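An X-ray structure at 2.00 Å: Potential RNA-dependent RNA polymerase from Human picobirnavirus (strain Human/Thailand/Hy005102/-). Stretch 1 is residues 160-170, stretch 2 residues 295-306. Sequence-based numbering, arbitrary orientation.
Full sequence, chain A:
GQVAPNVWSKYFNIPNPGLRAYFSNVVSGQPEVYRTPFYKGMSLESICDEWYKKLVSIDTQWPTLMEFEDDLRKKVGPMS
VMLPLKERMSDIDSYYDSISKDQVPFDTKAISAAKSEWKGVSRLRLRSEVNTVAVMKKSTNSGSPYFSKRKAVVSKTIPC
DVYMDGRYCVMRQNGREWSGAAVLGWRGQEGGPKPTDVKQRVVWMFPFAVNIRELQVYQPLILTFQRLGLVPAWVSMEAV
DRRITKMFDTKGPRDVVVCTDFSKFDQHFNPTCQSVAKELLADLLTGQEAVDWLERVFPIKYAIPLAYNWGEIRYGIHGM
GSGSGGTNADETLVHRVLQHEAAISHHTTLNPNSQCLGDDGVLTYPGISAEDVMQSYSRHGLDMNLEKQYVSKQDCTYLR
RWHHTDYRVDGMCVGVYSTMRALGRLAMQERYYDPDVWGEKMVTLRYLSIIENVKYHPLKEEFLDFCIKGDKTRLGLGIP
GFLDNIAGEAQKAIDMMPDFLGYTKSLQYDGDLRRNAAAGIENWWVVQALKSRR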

# COMPACT_ATOMS: atom_id res chain seq x y z
N CYS A 160 10.60 22.50 11.85
CA CYS A 160 11.40 22.16 10.69
C CYS A 160 10.85 22.85 9.45
O CYS A 160 9.68 23.21 9.37
CB CYS A 160 11.48 20.63 10.47
SG CYS A 160 9.89 19.77 10.25
N ASP A 161 11.76 23.04 8.49
CA ASP A 161 11.47 23.64 7.19
C ASP A 161 12.24 22.81 6.18
O ASP A 161 13.45 22.60 6.37
CB ASP A 161 11.92 25.10 7.16
CG ASP A 161 11.64 25.78 5.81
OD1 ASP A 161 10.62 25.44 5.17
OD2 ASP A 161 12.44 26.64 5.41
N VAL A 162 11.56 22.29 5.16
CA VAL A 162 12.20 21.45 4.14
C VAL A 162 11.89 22.02 2.76
O VAL A 162 10.79 22.53 2.53
CB VAL A 162 11.77 19.96 4.26
CG1 VAL A 162 12.10 19.39 5.64
CG2 VAL A 162 10.27 19.79 3.95
N TYR A 163 12.87 21.94 1.85
CA TYR A 163 12.65 22.41 0.49
C TYR A 163 13.79 21.92 -0.38
O TYR A 163 14.87 21.60 0.12
CB TYR A 163 12.54 23.95 0.41
CG TYR A 163 13.75 24.70 0.96
CD1 TYR A 163 13.79 25.08 2.30
CD2 TYR A 163 14.83 25.03 0.15
CE1 TYR A 163 14.87 25.79 2.82
CE2 TYR A 163 15.92 25.72 0.66
CZ TYR A 163 15.93 26.10 1.99
OH TYR A 163 17.01 26.79 2.50
N MET A 164 13.53 21.85 -1.69
CA MET A 164 14.56 21.52 -2.66
C MET A 164 15.36 22.76 -3.02
O MET A 164 14.80 23.84 -3.20
CB MET A 164 13.95 20.91 -3.92
CG MET A 164 13.17 19.60 -3.67
SD MET A 164 14.18 18.25 -3.00
CE MET A 164 15.46 18.10 -4.24
N ASP A 165 16.68 22.60 -3.10
CA ASP A 165 17.58 23.65 -3.57
C ASP A 165 18.40 23.02 -4.68
O ASP A 165 19.42 22.39 -4.42
CB ASP A 165 18.45 24.18 -2.45
CG ASP A 165 19.34 25.34 -2.90
OD1 ASP A 165 19.38 25.65 -4.11
OD2 ASP A 165 20.02 25.92 -2.04
N GLY A 166 17.94 23.19 -5.92
CA GLY A 166 18.51 22.40 -7.00
C GLY A 166 18.25 20.93 -6.71
O GLY A 166 17.15 20.54 -6.34
N ARG A 167 19.29 20.12 -6.83
CA ARG A 167 19.09 18.69 -6.61
C ARG A 167 19.14 18.28 -5.14
O ARG A 167 18.95 17.10 -4.85
CB ARG A 167 20.12 17.91 -7.42
CG ARG A 167 21.52 17.98 -6.85
CD ARG A 167 22.55 17.45 -7.84
NE ARG A 167 23.82 17.25 -7.15
CZ ARG A 167 24.65 16.24 -7.36
NH1 ARG A 167 24.34 15.31 -8.26
NH2 ARG A 167 25.77 16.15 -6.67
N TYR A 168 19.34 19.22 -4.21
CA TYR A 168 19.47 18.92 -2.79
C TYR A 168 18.18 19.20 -2.04
O TYR A 168 17.46 20.15 -2.36
CB TYR A 168 20.60 19.74 -2.15
CG TYR A 168 21.94 19.48 -2.77
CD1 TYR A 168 22.67 18.34 -2.44
CD2 TYR A 168 22.47 20.35 -3.72
CE1 TYR A 168 23.90 18.08 -3.03
CE2 TYR A 168 23.70 20.10 -4.30
CZ TYR A 168 24.41 18.97 -3.95
OH TYR A 168 25.63 18.72 -4.53
N CYS A 169 17.91 18.40 -1.02
CA CYS A 169 16.80 18.62 -0.11
C CYS A 169 17.35 19.28 1.15
O CYS A 169 18.07 18.64 1.91
CB CYS A 169 16.09 17.31 0.21
SG CYS A 169 14.74 17.45 1.41
N VAL A 170 17.04 20.55 1.35
CA VAL A 170 17.49 21.25 2.56
C VAL A 170 16.49 20.98 3.68
O VAL A 170 15.28 21.09 3.47
CB VAL A 170 17.65 22.75 2.29
CG1 VAL A 170 17.99 23.49 3.58
CG2 VAL A 170 18.72 22.99 1.21
N GLU A 295 4.52 24.92 -3.26
CA GLU A 295 5.74 25.25 -3.98
C GLU A 295 6.97 24.59 -3.36
O GLU A 295 7.91 24.25 -4.09
CB GLU A 295 5.93 26.76 -4.05
CG GLU A 295 4.84 27.48 -4.85
CD GLU A 295 4.76 26.99 -6.29
OE1 GLU A 295 5.83 26.81 -6.92
OE2 GLU A 295 3.64 26.74 -6.77
N ARG A 296 6.99 24.43 -2.04
CA ARG A 296 8.19 24.01 -1.32
C ARG A 296 8.22 22.53 -0.96
O ARG A 296 9.26 21.90 -1.07
CB ARG A 296 8.36 24.79 -0.02
CG ARG A 296 9.01 26.13 -0.12
CD ARG A 296 8.72 26.91 1.16
NE ARG A 296 9.80 26.84 2.13
CZ ARG A 296 10.95 27.51 2.01
NH1 ARG A 296 11.16 28.28 0.95
NH2 ARG A 296 11.87 27.41 2.95
N VAL A 297 7.11 22.00 -0.47
CA VAL A 297 7.07 20.65 0.11
C VAL A 297 6.56 19.62 -0.88
O VAL A 297 7.14 18.55 -1.04
CB VAL A 297 6.20 20.65 1.39
CG1 VAL A 297 6.13 19.23 1.97
CG2 VAL A 297 6.73 21.65 2.41
N PHE A 298 5.42 19.91 -1.51
CA PHE A 298 4.84 18.99 -2.50
C PHE A 298 5.86 18.36 -3.45
O PHE A 298 5.76 17.16 -3.71
CB PHE A 298 3.74 19.70 -3.30
CG PHE A 298 3.17 18.85 -4.40
CD1 PHE A 298 2.18 17.92 -4.12
CD2 PHE A 298 3.67 18.93 -5.69
CE1 PHE A 298 1.67 17.11 -5.12
CE2 PHE A 298 3.16 18.11 -6.69
CZ PHE A 298 2.16 17.20 -6.39
N PRO A 299 6.82 19.09 -4.02
CA PRO A 299 7.70 18.45 -5.02
C PRO A 299 8.72 17.49 -4.43
O PRO A 299 9.33 16.75 -5.21
CB PRO A 299 8.41 19.62 -5.71
CG PRO A 299 8.15 20.81 -4.88
CD PRO A 299 6.95 20.56 -4.04
N ILE A 300 8.95 17.49 -3.11
CA ILE A 300 10.11 16.76 -2.56
C ILE A 300 9.99 15.26 -2.81
O ILE A 300 10.99 14.59 -3.10
CB ILE A 300 10.27 17.07 -1.06
CG1 ILE A 300 10.70 18.53 -0.88
CG2 ILE A 300 11.25 16.11 -0.38
CD1 ILE A 300 10.57 18.99 0.55
N LYS A 301 8.78 14.71 -2.70
CA LYS A 301 8.63 13.27 -2.85
C LYS A 301 8.99 12.80 -4.26
O LYS A 301 9.24 11.61 -4.46
CB LYS A 301 7.21 12.84 -2.48
CG LYS A 301 6.14 13.37 -3.49
CD LYS A 301 4.72 12.96 -3.11
CE LYS A 301 4.09 13.91 -2.10
NZ LYS A 301 3.68 15.22 -2.71
N TYR A 302 9.02 13.72 -5.24
CA TYR A 302 9.38 13.41 -6.62
C TYR A 302 10.81 13.78 -6.97
O TYR A 302 11.23 13.59 -8.12
CB TYR A 302 8.41 14.13 -7.57
CG TYR A 302 6.96 13.80 -7.27
CD1 TYR A 302 6.49 12.51 -7.46
CD2 TYR A 302 6.09 14.76 -6.76
CE1 TYR A 302 5.16 12.18 -7.17
CE2 TYR A 302 4.75 14.43 -6.47
CZ TYR A 302 4.31 13.13 -6.68
OH TYR A 302 3.01 12.76 -6.41
N ALA A 303 11.58 14.32 -6.02
CA ALA A 303 12.94 14.77 -6.31
C ALA A 303 13.95 14.49 -5.21
O ALA A 303 15.13 14.79 -5.39
CB ALA A 303 12.94 16.28 -6.61
N ILE A 304 13.53 13.92 -4.08
CA ILE A 304 14.44 13.78 -2.92
C ILE A 304 15.59 12.86 -3.28
O ILE A 304 15.38 11.86 -3.99
CB ILE A 304 13.67 13.28 -1.68
CG1 ILE A 304 14.52 13.39 -0.40
CG2 ILE A 304 13.15 11.84 -1.90
CD1 ILE A 304 13.72 13.12 0.86
N PRO A 305 16.84 13.15 -2.87
CA PRO A 305 17.94 12.22 -3.14
C PRO A 305 17.68 10.89 -2.45
O PRO A 305 16.87 10.78 -1.53
CB PRO A 305 19.17 12.93 -2.55
CG PRO A 305 18.78 14.41 -2.55
CD PRO A 305 17.31 14.40 -2.22
N LEU A 306 18.38 9.85 -2.92
CA LEU A 306 18.27 8.50 -2.38
C LEU A 306 19.61 8.00 -1.88
O LEU A 306 20.55 7.85 -2.67
CB LEU A 306 17.74 7.53 -3.44
CG LEU A 306 17.62 6.08 -3.00
CD1 LEU A 306 16.56 5.90 -1.88
CD2 LEU A 306 17.29 5.21 -4.21
O HOH W 1 11.00 22.46 -2.81
O HOH W 2 17.60 15.36 -6.60

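Stretch 1 is a β-hairpin. Strand 160-165 turns back through a type II' turn from D165 to Y168 and pairs with strand 168-170. Backbone hydrogen bonds join Y163 N to V170 O (3.0 Å), V170 N to Y163 O (2.7 Å) and D165 N to Y168 O (2.7 Å). G166 takes a positive phi of 61° in the turn, which favours glycine. Stretch 2 enters as a helix, keeps helical phi/psi angles through K301, and leaves as an extended segment. It runs along the hairpin, with Y163 near R296, M164 near I300, and C169 near I304.

No direct backbone hydrogen bond links the stretches. Two waters bridge them instead. Water 1 accepts from M164 N (2.8 Å) and donates to R296 O (2.5 Å). Water 2 donates to both R167 O and A303 O, each 2.8 Å from its oxygen.

One end of the contact is charged. R296 and D161 form a salt bridge, with R296 NH2 2.6 Å from D161 OD2. Weak hydrogen bonds run from R296 NE (3.4 Å) and NH2 (3.2 Å) to D161 OD1. The carboxylate OD2 lies at the guanidinium edge, where the N-H groups point. Y163 lies over one guanidinium face, and its CD1 is 3.1 Å from R296 NH2.

The rest is mainly apolar. I300 is central: its CD1 meets V162 CG2 at 3.5 Å, its CG1 meets M164 CG at 3.9 Å, and its CG2 meets C169 SG at 4.1 Å. V162 CG2 also touches V297 CG2 at 4.3 Å. M164, with all three chi angles m, brings CE within 3.9 Å of A303 CB. C169 CB packs against P305 CD (4.0 Å) and I304 CG1 (4.3 Å). These contacts bury nonpolar surface between the hairpin and both the helical residues and the loop that follows them.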